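Local coordinates for protein 2-dehydropantoate 2-reductase (Geobacter metallireducens, PDB 3HN2) that probably catalyses the NADPH-dependent reduction of ketopantoate to pantoate, a step in the biosynthesis of pantothenate, at residues A126-S130 against H139-A143; K186-N190 against M245-T249; Q201-N205 against E254-E260. All blocks are in the same frame, centred on the assembly; numbering follows the deposited sequence.

Ketopantoate reductases join an N-terminal Rossmann-type NADP-binding domain to a helical C-terminal domain, and the three contacts sample both halves and the junction between them. Contact 1 comes first along the chain: strands 121-129 and 142-150 are neighbours in the eight-stranded mixed sheet, while 137-140 edges a three-stranded sheet, so the contact lies where the chain passes between sheets. Contacts 2 and 3 belong to the helical part, where their segments alternate: helix 179-200 leads into 204-207, and helix 241-249 into 258-264. The centres of the three contacts are 13 to 15 Å apart, and all touch. Phe127 meets Trp189 and Phe248, while Tyr255 packs on Cys129 and Trp189; aromatic side chains form part of the interdomain seam.

Contact 1 of 3, residues A126-S130 against H139-A143; sequences AFLCS and HHLGA
Cys129 O takes the shorter of the two backbone bonds that pair these strands, from Leu141 N at 2.9 Å. The second runs from Cys129 N to Gly142 O at 3.3 Å. Because Leu141 and Gly142 both face the single residue Cys129, this is a classic beta bulge in the antiparallel pairing of strands 121-129 and 142-150 of the Rossmann-type nucleotide-binding domain. Leu141 CB packs 4.2 Å from Cys129 CB. After Gly142, the methyl of Ala143 points at the opposite strand and rests 3.4 Å from Phe127 O, near the plane of the Phe127 ring at its edge. Leu128 sends CD2 to the edge of the His140 imidazole, the two side chains crossing at about a right angle with CD2 to CD2 at 3.6 Å. With CG anti to the backbone N (chi1 161°), that ring is carried alongside the pairing, where its NE2 donates to Ala143 O at 2.9 Å, which helps fix the ring's rotation; Tyr16 stacks on it. Beyond the strand end the chains still touch where Ser130 CB lies 3.3 Å from His139 O.

Contact 2 of 3, residues K186-N190 against M245-T249; sequences KLVWN and MLEFT
Trp189 is the large bump of this helix-helix contact, and its indole lies against the surface made by Met245 and, one turn later, Phe248 and Thr249 on helix 241-249. The two segment axes cross at -59° and stay 11.0 Å apart at closest approach, a separation that bulky side chains must span. The indole crosses the gap with CG anti to the backbone N, which turns its pyrrole edge to the other helix. Met245 bends at both chi2 and chi3, and this curl carries its CE methyl back to Trp189 CD1 at 3.7 Å, while its CG meets Val188 CG1 beside the indole. Thr249 comes up at the edge, its CG2 beside NE1, CE2 and CZ2, 3.6 Å from Trp189 CZ2. Phe248 presents its edge toward the indole face in an offset edge-to-face pair; its ring and the five-membered ring of Trp189 have centroids 5.9 Å apart and planes at 82°. Phe127 of the neighbouring domain packs against both aromatics, and Phe193 stacks on the indole. Replacing the indole with an alanine side chain is likely to open a gap between the helices and leave Met245 CE, the Phe248 edge and Thr249 OG1 without their mate. Trp189 NE1 donates to Thr249 OG1 at 2.8 Å; the bond is bent (138°), yet it gives the buried indole N-H a partner within an otherwise apolar contact.

Contact 3 of 3, residues Q201-N205 against E254-E260; sequences QQPVN and EYKPSME
Gln201, with positive phi just after helix 179-200, turns the chain so that its carbonyl carbon and the next peptide pass the Glu260 carboxylate; Gln201 C lies 3.2 Å from Glu260 OE2. Here two interhelical loops of the C-terminal domain pack together, one leading into helix 204-207 and the other into helix 258-264. Glu260 reaches across with CG anti to its backbone N (chi1 -180°) and the rest of the chain extended, setting its carboxylate beside the backbone of Gln202. Pro203, at the N-cap position of the next helix, is flanked by the aliphatic parts of Glu254 and Lys256: its CG meets Glu254 CG, side by side and pointing the same way, and its CB meets Lys256 CG, each pair at 3.8 Å. Val204 then supplies the hydrogen bond that ties the segments, its N donating to Tyr255 O at 3.1 Å and 164°. Its two methyls straddle that carbonyl, CG2 continuing to Tyr255 CB and CG1 to Pro257 CG at 3.9 Å. Asn205 closes the walk. Its ND2 is hydrogen-bonded to Asn50 of the second subunit, while the other branch of the amide, OD1, sits 3.3 Å from Glu254 CA.

Contact 1 of 3, residues A126-S130 against H139-A143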
loop_
_atom_site.group_PDB
_atom_site.type_symbol
_atom_site.label_atom_id
_atom_site.label_comp_id
_atom_site.label_asym_id
_atom_site.label_seq_id
_atom_site.Cartn_x
_atom_site.Cartn_y
_atom_site.Cartn_z
ATOM N N ALA A 126 0.691 -0.631 16.203
ATOM C CA ALA A 126 0.465 -1.738 15.282
ATOM C C ALA A 126 -0.258 -1.244 14.042
ATOM O O ALA A 126 -1.086 -0.338 14.123
ATOM C CB ALA A 126 -0.348 -2.818 15.963
ATOM N N PHE A 127 0.060 -1.827 12.894
ATOM C CA PHE A 127 -0.665 -1.508 11.667
ATOM C C PHE A 127 -1.184 -2.782 11.018
ATOM O O PHE A 127 -0.412 -3.581 10.490
ATOM C CB PHE A 127 0.200 -0.707 10.692
ATOM C CG PHE A 127 -0.600 0.095 9.703
ATOM C CD1 PHE A 127 -1.003 1.395 10.009
ATOM C CD2 PHE A 127 -0.962 -0.447 8.472
ATOM C CE1 PHE A 127 -1.752 2.145 9.102
ATOM C CE2 PHE A 127 -1.709 0.293 7.563
ATOM C CZ PHE A 127 -2.104 1.593 7.877
ATOM N N LEU A 128 -2.504 -2.946 11.053
ATOM C CA LEU A 128 -3.148 -4.200 10.693
ATOM C C LEU A 128 -4.443 -3.942 9.935
ATOM O O LEU A 128 -5.218 -3.062 10.310
ATOM C CB LEU A 128 -3.477 -4.965 11.975
ATOM C CG LEU A 128 -3.243 -6.465 12.142
ATOM C CD1 LEU A 128 -3.712 -6.851 13.527
ATOM C CD2 LEU A 128 -3.949 -7.312 11.102
ATOM N N CYS A 129 -4.672 -4.714 8.875
ATOM C CA CYS A 129 -5.962 -4.730 8.181
ATOM C C CYS A 129 -6.723 -5.982 8.605
ATOM O O CYS A 129 -6.364 -7.093 8.209
ATOM C CB CYS A 129 -5.781 -4.728 6.660
ATOM S SG CYS A 129 -4.724 -3.430 6.003
ATOM N N SER A 130 -7.764 -5.802 9.416
ATOM C CA SER A 130 -8.512 -6.934 9.962
ATOM C C SER A 130 -9.951 -6.603 10.338
ATOM O O SER A 130 -10.194 -5.852 11.284
ATOM C CB SER A 130 -7.790 -7.525 11.183
ATOM O OG SER A 130 -7.710 -6.586 12.240
ATOM N N HIS A 139 -10.200 -12.595 10.722
ATOM C CA HIS A 139 -9.762 -12.442 9.331
ATOM C C HIS A 139 -8.628 -11.425 9.242
ATOM O O HIS A 139 -8.763 -10.300 9.718
ATOM C CB HIS A 139 -10.923 -12.031 8.417
ATOM C CG HIS A 139 -11.962 -13.096 8.232
ATOM N ND1 HIS A 139 -12.729 -13.580 9.269
ATOM C CD2 HIS A 139 -12.374 -13.753 7.123
ATOM C CE1 HIS A 139 -13.557 -14.500 8.810
ATOM N NE2 HIS A 139 -13.364 -14.623 7.510
ATOM N N HIS A 140 -7.512 -11.840 8.646
ATOM C CA HIS A 140 -6.337 -10.987 8.472
ATOM C C HIS A 140 -6.125 -10.702 6.992
ATOM O O HIS A 140 -5.741 -11.588 6.227
ATOM C CB HIS A 140 -5.105 -11.651 9.098
ATOM C CG HIS A 140 -3.794 -11.109 8.609
ATOM N ND1 HIS A 140 -2.876 -11.887 7.936
ATOM C CD2 HIS A 140 -3.250 -9.872 8.692
ATOM C CE1 HIS A 140 -1.819 -11.154 7.633
ATOM N NE2 HIS A 140 -2.022 -9.927 8.079
ATOM N N LEU A 141 -6.379 -9.456 6.600
ATOM C CA LEU A 141 -6.407 -9.075 5.186
ATOM C C LEU A 141 -5.088 -8.501 4.675
ATOM O O LEU A 141 -4.871 -8.426 3.462
ATOM C CB LEU A 141 -7.556 -8.093 4.910
ATOM C CG LEU A 141 -8.957 -8.405 5.455
ATOM C CD1 LEU A 141 -9.927 -7.289 5.078
ATOM C CD2 LEU A 141 -9.479 -9.767 4.982
ATOM N N GLY A 142 -4.218 -8.095 5.598
ATOM C CA GLY A 142 -2.927 -7.513 5.240
ATOM C C GLY A 142 -2.115 -7.003 6.415
ATOM O O GLY A 142 -2.631 -6.870 7.527
ATOM N N ALA A 143 -0.838 -6.728 6.144
ATOM C CA ALA A 143 0.109 -6.125 7.090
ATOM C C ALA A 143 0.207 -6.872 8.425
ATOM O O ALA A 143 0.143 -8.101 8.449
ATOM C CB ALA A 143 -0.202 -4.632 7.287
#

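Contact 2 of 3, residues K186-N190 against M245-T249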
loop_
_atom_site.group_PDB
_atom_site.type_symbol
_atom_site.label_atom_id
_atom_site.label_comp_id
_atom_site.label_asym_id
_atom_site.label_seq_id
_atom_site.Cartn_x
_atom_site.Cartn_y
_atom_site.Cartn_z
ATOM N N LYS A 186 1.368 7.570 13.278
ATOM C CA LYS A 186 0.192 6.797 12.877
ATOM C C LYS A 186 -1.075 7.645 12.882
ATOM O O LYS A 186 -2.022 7.350 12.153
ATOM C CB LYS A 186 -0.004 5.571 13.769
ATOM C CG LYS A 186 -0.686 4.424 13.040
ATOM C CD LYS A 186 -1.517 3.562 13.968
ATOM C CE LYS A 186 -2.400 2.619 13.166
ATOM N NZ LYS A 186 -3.139 1.657 14.029
ATOM N N LEU A 187 -1.083 8.691 13.711
ATOM C CA LEU A 187 -2.179 9.663 13.758
ATOM C C LEU A 187 -2.291 10.465 12.465
ATOM O O LEU A 187 -3.383 10.889 12.093
ATOM C CB LEU A 187 -2.020 10.607 14.962
ATOM C CG LEU A 187 -2.933 10.477 16.192
ATOM C CD1 LEU A 187 -3.716 9.158 16.263
ATOM C CD2 LEU A 187 -2.154 10.718 17.503
ATOM N N VAL A 188 -1.159 10.662 11.789
ATOM C CA VAL A 188 -1.125 11.308 10.479
ATOM C C VAL A 188 -1.939 10.515 9.447
ATOM O O VAL A 188 -2.502 11.093 8.522
ATOM C CB VAL A 188 0.328 11.539 9.987
ATOM C CG1 VAL A 188 0.364 12.047 8.528
ATOM C CG2 VAL A 188 1.024 12.534 10.879
ATOM N N TRP A 189 -2.019 9.200 9.634
ATOM C CA TRP A 189 -2.829 8.360 8.763
ATOM C C TRP A 189 -4.248 8.185 9.291
ATOM O O TRP A 189 -5.223 8.263 8.517
ATOM C CB TRP A 189 -2.182 6.984 8.556
ATOM C CG TRP A 189 -2.831 6.255 7.439
ATOM C CD1 TRP A 189 -2.494 6.318 6.111
ATOM C CD2 TRP A 189 -3.967 5.385 7.525
ATOM N NE1 TRP A 189 -3.334 5.521 5.377
ATOM C CE2 TRP A 189 -4.257 4.948 6.209
ATOM C CE3 TRP A 189 -4.765 4.929 8.585
ATOM C CZ2 TRP A 189 -5.308 4.071 5.926
ATOM C CZ3 TRP A 189 -5.825 4.058 8.306
ATOM C CH2 TRP A 189 -6.083 3.640 6.981
ATOM N N ASN A 190 -4.350 7.918 10.598
ATOM C CA ASN A 190 -5.613 7.545 11.241
ATOM C C ASN A 190 -6.641 8.656 11.288
ATOM O O ASN A 190 -7.832 8.389 11.352
ATOM C CB ASN A 190 -5.370 7.052 12.680
ATOM C CG ASN A 190 -5.316 5.534 12.792
ATOM O OD1 ASN A 190 -5.234 4.813 11.789
ATOM N ND2 ASN A 190 -5.353 5.041 14.025
ATOM N N MET A 245 2.188 9.241 2.979
ATOM C CA MET A 245 0.986 8.503 3.406
ATOM C C MET A 245 -0.094 8.660 2.315
ATOM O O MET A 245 -1.042 7.877 2.227
ATOM C CB MET A 245 0.446 8.993 4.762
ATOM C CG MET A 245 1.410 8.892 5.979
ATOM S SD MET A 245 2.304 7.331 6.078
ATOM C CE MET A 245 1.094 6.259 6.827
ATOM N N LEU A 246 0.067 9.686 1.487
ATOM C CA LEU A 246 -0.782 9.901 0.332
ATOM C C LEU A 246 -0.555 8.759 -0.657
ATOM O O LEU A 246 -1.512 8.147 -1.136
ATOM C CB LEU A 246 -0.448 11.261 -0.294
ATOM C CG LEU A 246 -1.504 12.195 -0.892
ATOM C CD1 LEU A 246 -2.826 12.199 -0.137
ATOM C CD2 LEU A 246 -0.936 13.610 -0.959
ATOM N N GLU A 247 0.716 8.449 -0.915
ATOM C CA GLU A 247 1.100 7.373 -1.837
ATOM C C GLU A 247 0.932 5.980 -1.230
ATOM O O GLU A 247 0.635 5.030 -1.946
ATOM C CB GLU A 247 2.545 7.555 -2.314
ATOM C CG GLU A 247 2.763 8.720 -3.282
ATOM C CD GLU A 247 4.230 8.913 -3.657
ATOM O OE1 GLU A 247 4.560 9.953 -4.266
ATOM O OE2 GLU A 247 5.057 8.027 -3.344
ATOM N N PHE A 248 1.135 5.871 0.085
ATOM C CA PHE A 248 1.004 4.604 0.819
ATOM C C PHE A 248 -0.427 4.085 0.796
ATOM O O PHE A 248 -0.653 2.905 0.535
ATOM C CB PHE A 248 1.498 4.781 2.264
ATOM C CG PHE A 248 1.197 3.622 3.179
ATOM C CD1 PHE A 248 1.989 2.479 3.161
ATOM C CD2 PHE A 248 0.147 3.696 4.093
ATOM C CE1 PHE A 248 1.722 1.416 4.014
ATOM C CE2 PHE A 248 -0.130 2.637 4.949
ATOM C CZ PHE A 248 0.662 1.495 4.913
ATOM N N THR A 249 -1.382 4.977 1.056
ATOM C CA THR A 249 -2.806 4.632 1.111
ATOM C C THR A 249 -3.349 4.314 -0.290
ATOM O O THR A 249 -4.358 3.630 -0.430
ATOM C CB THR A 249 -3.639 5.763 1.789
ATOM O OG1 THR A 249 -2.830 6.439 2.753
ATOM C CG2 THR A 249 -4.848 5.216 2.521
#

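Contact 3 of 3, residues Q201-N205 against E254-E260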
loop_
_atom_site.group_PDB
_atom_site.type_symbol
_atom_site.label_atom_id
_atom_site.label_comp_id
_atom_site.label_asym_id
_atom_site.label_seq_id
_atom_site.Cartn_x
_atom_site.Cartn_y
_atom_site.Cartn_z
ATOM N N GLN A 201 -19.066 7.427 4.778
ATOM C CA GLN A 201 -19.266 5.984 4.527
ATOM C C GLN A 201 -18.792 5.505 3.143
ATOM O O GLN A 201 -19.525 4.847 2.403
ATOM C CB GLN A 201 -20.666 5.461 4.926
ATOM C CG GLN A 201 -21.706 6.506 5.315
ATOM C CD GLN A 201 -22.756 5.975 6.264
ATOM O OE1 GLN A 201 -22.443 5.291 7.243
ATOM N NE2 GLN A 201 -24.015 6.299 5.990
ATOM N N GLN A 202 -17.549 5.853 2.815
ATOM C CA GLN A 202 -16.905 5.429 1.573
ATOM C C GLN A 202 -15.517 4.873 1.879
ATOM O O GLN A 202 -14.883 5.324 2.822
ATOM C CB GLN A 202 -16.760 6.620 0.627
ATOM C CG GLN A 202 -18.063 7.228 0.150
ATOM C CD GLN A 202 -17.891 8.665 -0.292
ATOM O OE1 GLN A 202 -16.778 9.109 -0.571
ATOM N NE2 GLN A 202 -18.989 9.402 -0.353
ATOM N N PRO A 203 -15.031 3.898 1.083
ATOM C CA PRO A 203 -13.648 3.419 1.258
ATOM C C PRO A 203 -12.577 4.445 0.841
ATOM O O PRO A 203 -12.902 5.471 0.233
ATOM C CB PRO A 203 -13.589 2.188 0.354
ATOM C CG PRO A 203 -14.620 2.444 -0.690
ATOM C CD PRO A 203 -15.729 3.170 0.006
ATOM N N VAL A 204 -11.315 4.149 1.158
ATOM C CA VAL A 204 -10.202 5.108 0.999
ATOM C C VAL A 204 -9.920 5.564 -0.445
ATOM O O VAL A 204 -9.533 6.712 -0.663
ATOM C CB VAL A 204 -8.876 4.631 1.697
ATOM C CG1 VAL A 204 -9.081 4.458 3.184
ATOM C CG2 VAL A 204 -8.347 3.333 1.099
ATOM N N ASN A 205 -10.135 4.677 -1.415
ATOM C CA ASN A 205 -9.873 4.980 -2.834
ATOM C C ASN A 205 -10.696 6.131 -3.402
ATOM O O ASN A 205 -10.226 6.859 -4.273
ATOM C CB ASN A 205 -10.068 3.739 -3.703
ATOM C CG ASN A 205 -11.482 3.198 -3.646
ATOM O OD1 ASN A 205 -11.882 2.563 -2.674
ATOM N ND2 ASN A 205 -12.248 3.445 -4.698
ATOM N N GLU A 254 -9.490 -0.710 -2.398
ATOM C CA GLU A 254 -10.810 -0.424 -1.851
ATOM C C GLU A 254 -10.905 -0.787 -0.358
ATOM O O GLU A 254 -11.708 -1.634 0.041
ATOM C CB GLU A 254 -11.867 -1.170 -2.677
ATOM C CG GLU A 254 -13.269 -0.572 -2.634
ATOM C CD GLU A 254 -14.287 -1.379 -3.428
ATOM O OE1 GLU A 254 -15.283 -0.784 -3.887
ATOM O OE2 GLU A 254 -14.098 -2.604 -3.595
ATOM N N TYR A 255 -10.092 -0.132 0.465
ATOM C CA TYR A 255 -9.983 -0.495 1.883
ATOM C C TYR A 255 -10.877 0.333 2.803
ATOM O O TYR A 255 -10.866 1.563 2.762
ATOM C CB TYR A 255 -8.526 -0.421 2.345
ATOM C CG TYR A 255 -8.333 -0.654 3.827
ATOM C CD1 TYR A 255 -7.880 0.371 4.656
ATOM C CD2 TYR A 255 -8.605 -1.898 4.404
ATOM C CE1 TYR A 255 -7.704 0.168 6.014
ATOM C CE2 TYR A 255 -8.434 -2.109 5.767
ATOM C CZ TYR A 255 -7.983 -1.071 6.565
ATOM O OH TYR A 255 -7.801 -1.264 7.915
ATOM N N LYS A 256 -11.643 -0.353 3.644
ATOM C CA LYS A 256 -12.545 0.312 4.575
ATOM C C LYS A 256 -11.989 0.216 5.994
ATOM O O LYS A 256 -12.012 -0.861 6.594
ATOM C CB LYS A 256 -13.963 -0.277 4.486
ATOM C CG LYS A 256 -14.532 -0.327 3.058
ATOM C CD LYS A 256 -16.001 0.082 3.000
ATOM C CE LYS A 256 -16.954 -1.093 2.902
ATOM N NZ LYS A 256 -18.302 -0.647 2.418
ATOM N N PRO A 257 -11.486 1.347 6.532
ATOM C CA PRO A 257 -10.835 1.450 7.842
ATOM C C PRO A 257 -11.716 0.991 8.994
ATOM O O PRO A 257 -12.930 0.883 8.839
ATOM C CB PRO A 257 -10.567 2.953 7.982
ATOM C CG PRO A 257 -10.523 3.455 6.610
ATOM C CD PRO A 257 -11.535 2.655 5.859
ATOM N N SER A 258 -11.089 0.750 10.145
ATOM C CA SER A 258 -11.759 0.198 11.327
ATOM C C SER A 258 -12.978 0.991 11.781
ATOM O O SER A 258 -14.003 0.400 12.118
ATOM C CB SER A 258 -10.765 0.055 12.480
ATOM O OG SER A 258 -10.145 1.295 12.777
ATOM N N MET A 259 -12.866 2.321 11.760
ATOM C CA MET A 259 -13.937 3.222 12.194
ATOM C C MET A 259 -15.174 3.187 11.302
ATOM O O MET A 259 -16.298 3.310 11.797
ATOM C CB MET A 259 -13.429 4.659 12.289
ATOM C CG MET A 259 -12.980 5.091 13.676
ATOM S SD MET A 259 -12.909 6.892 13.824
ATOM C CE MET A 259 -14.598 7.289 13.486
ATOM N N GLU A 260 -14.960 3.033 9.995
ATOM C CA GLU A 260 -16.049 2.914 9.030
ATOM C C GLU A 260 -16.812 1.602 9.236
ATOM O O GLU A 260 -18.045 1.578 9.183
ATOM C CB GLU A 260 -15.508 3.012 7.597
ATOM C CG GLU A 260 -16.586 2.906 6.510
ATOM C CD GLU A 260 -16.055 3.062 5.092
ATOM O OE1 GLU A 260 -14.822 3.152 4.899
ATOM O OE2 GLU A 260 -16.890 3.086 4.161
#